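Local structure of polysialic acid O-acetyltransferase (Escherichia coli, 3JQY) at the interface of chains A and B. The protein transfers acetyl groups from acetyl-CoA to the O-7 or O-9 hydroxyls of long capsular polysialic acid chains. Sequence-based numbering; all coordinates share one arbitrary frame. Chains: chain A/B, Polysialic acid O-acetyltransferase.

The interface of chains A and B. Residues chain A 150-152; chain B 217-219, 229.
A:Phe150 meets B:Ile219 through paired backbones and B:Ile229 through its side chain, at a contact between two copies of the protein that this patch alone does not assign to the homotrimer, the hexamer or crystal packing. Strand 149-151 of chain A runs antiparallel to strand 218-220 of chain B, a short intermolecular sheet joining two left-handed beta-helix subunits. Its register is fixed by a reciprocal pair of hydrogen bonds: A:Phe150 N gives a nearly straight one to B:Ile219 O at 2.7 Å, and B:Ile219 N returns one to A:Phe150 O at 3.0 Å, approaching in the carbonyl plane. A third bond extends the ladder, from A:Ile152 N to B:Asn217 O at 2.9 Å, but here the donor stands 38° above the carbonyl plane.

The side chains of A:Phe150 and B:Ile229 slide past each other in opposite directions, B:Ile229 CG1 and backbone N lying over one face of the ring. CG of the phenylalanine lies anti to its own carbonyl carbon (chi1 -49°), which takes the ring towards the 3-10 helix 229-231. There A:Phe150 CB is 3.6 Å from B:Ile229 CG1, while ring atom CD1 comes 3.7 Å from B:Ile229 N. With an alanine in place of A:Phe150 the backbone ladder could persist, but B:Ile229 would probably lose the ring face that covers its CG1 and backbone N, weakening the tie between this strand and the 3-10 helix.

At the opposite end, A:Ile152 slants across B:Asn217. Its CG2 methyl points towards the B:Ile218 backbone, 3.9 Å from CA, whereas the CG1 branch, set between backbone N and carbonyl carbon (chi1 59°), passes over the B:Asn217 carbonyl and ends with CD1 3.6 Å from B:Asn217 CA.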
ATOM      1  N   PHE A 150      -2.453  23.327  11.892  1.00 16.68           N
ATOM      2  CA  PHE A 150      -2.979  24.355  12.790  1.00 15.83           C
ATOM      3  C   PHE A 150      -4.483  24.525  12.638  1.00 17.67           C
ATOM      4  O   PHE A 150      -5.048  24.277  11.567  1.00 18.43           O
ATOM      5  CB  PHE A 150      -2.318  25.707  12.497  1.00 14.23           C
ATOM      6  CG  PHE A 150      -0.828  25.648  12.423  1.00 14.72           C
ATOM      7  CD1 PHE A 150      -0.058  25.944  13.537  1.00 16.16           C
ATOM      8  CD2 PHE A 150      -0.188  25.289  11.244  1.00 17.42           C
ATOM      9  CE1 PHE A 150       1.322  25.880  13.480  1.00 16.33           C
ATOM     10  CE2 PHE A 150       1.200  25.224  11.185  1.00 18.45           C
ATOM     11  CZ  PHE A 150       1.950  25.527  12.304  1.00 18.49           C
ATOM     12  N   ASP A 151      -5.133  24.961  13.712  1.00 17.76           N
ATOM     13  CA  ASP A 151      -6.517  25.410  13.631  1.00 17.30           C
ATOM     14  C   ASP A 151      -6.533  26.831  13.067  1.00 19.50           C
ATOM     15  O   ASP A 151      -5.757  27.683  13.507  1.00 18.15           O
ATOM     16  CB  ASP A 151      -7.160  25.373  15.019  1.00 24.42           C
ATOM     17  CG  ASP A 151      -8.584  25.882  15.017  1.00 24.60           C
ATOM     18  OD1 ASP A 151      -9.509  25.050  14.938  1.00 26.87           O
ATOM     19  OD2 ASP A 151      -8.776  27.114  15.087  1.00 23.25           O
ATOM     20  N   ILE A 152      -7.397  27.092  12.089  1.00 17.25           N
ATOM     21  CA  ILE A 152      -7.360  28.377  11.384  1.00 18.80           C
ATOM     22  C   ILE A 152      -7.860  29.538  12.240  1.00 22.74           C
ATOM     23  O   ILE A 152      -7.570  30.703  11.959  1.00 24.31           O
ATOM     24  CB  ILE A 152      -8.150  28.347  10.058  1.00 19.73           C
ATOM     25  CG1 ILE A 152      -9.617  27.993  10.303  1.00 21.56           C
ATOM     26  CG2 ILE A 152      -7.514  27.369   9.073  1.00 18.72           C
ATOM     27  CD1 ILE A 152     -10.450  27.991   9.036  1.00 22.40           C
TER
ATOM     28  N   ASN B 217     -11.519  23.292   9.236  1.00 15.74           N
ATOM     29  CA  ASN B 217     -10.919  24.520   9.742  1.00 17.58           C
ATOM     30  C   ASN B 217      -9.447  24.353  10.086  1.00 17.09           C
ATOM     31  O   ASN B 217      -8.999  24.819  11.129  1.00 17.51           O
ATOM     32  CB  ASN B 217     -11.677  25.006  10.978  1.00 17.32           C
ATOM     33  CG  ASN B 217     -13.144  25.283  10.696  1.00 25.48           C
ATOM     34  OD1 ASN B 217     -14.020  24.946  11.494  1.00 31.97           O
ATOM     35  ND2 ASN B 217     -13.416  25.892   9.553  1.00 18.57           N
ATOM     36  N   ILE B 218      -8.693  23.695   9.210  1.00 16.04           N
ATOM     37  CA  ILE B 218      -7.262  23.516   9.441  1.00 14.50           C
ATOM     38  C   ILE B 218      -6.412  24.005   8.275  1.00 16.35           C
ATOM     39  O   ILE B 218      -6.915  24.248   7.176  1.00 14.76           O
ATOM     40  CB  ILE B 218      -6.907  22.032   9.730  1.00 14.05           C
ATOM     41  CG1 ILE B 218      -7.281  21.139   8.541  1.00 18.78           C
ATOM     42  CG2 ILE B 218      -7.612  21.552  10.977  1.00 20.55           C
ATOM     43  CD1 ILE B 218      -6.192  20.992   7.504  1.00 15.69           C
ATOM     44  N   ILE B 219      -5.117  24.142   8.537  1.00 13.67           N
ATOM     45  CA  ILE B 219      -4.125  24.467   7.521  1.00 12.71           C
ATOM     46  C   ILE B 219      -2.789  23.899   8.005  1.00 14.75           C
ATOM     47  O   ILE B 219      -2.584  23.739   9.208  1.00 18.46           O
ATOM     48  CB  ILE B 219      -4.026  25.990   7.285  1.00 13.26           C
ATOM     49  CG1 ILE B 219      -3.339  26.285   5.949  1.00 13.21           C
ATOM     50  CG2 ILE B 219      -3.303  26.685   8.443  1.00 17.42           C
ATOM     51  CD1 ILE B 219      -3.476  27.733   5.493  1.00 15.61           C
ATOM     52  N   ILE B 229       0.652  29.610  13.243  1.00 19.00           N
ATOM     53  CA  ILE B 229       0.592  29.912  11.820  1.00 19.01           C
ATOM     54  C   ILE B 229       1.597  31.003  11.435  1.00 25.28           C
ATOM     55  O   ILE B 229       2.249  30.917  10.391  1.00 22.20           O
ATOM     56  CB  ILE B 229      -0.830  30.322  11.397  1.00 17.47           C
ATOM     57  CG1 ILE B 229      -1.748  29.093  11.402  1.00 18.28           C
ATOM     58  CG2 ILE B 229      -0.807  30.983  10.028  1.00 20.23           C
ATOM     59  CD1 ILE B 229      -3.183  29.386  11.040  1.00 20.36           C
TER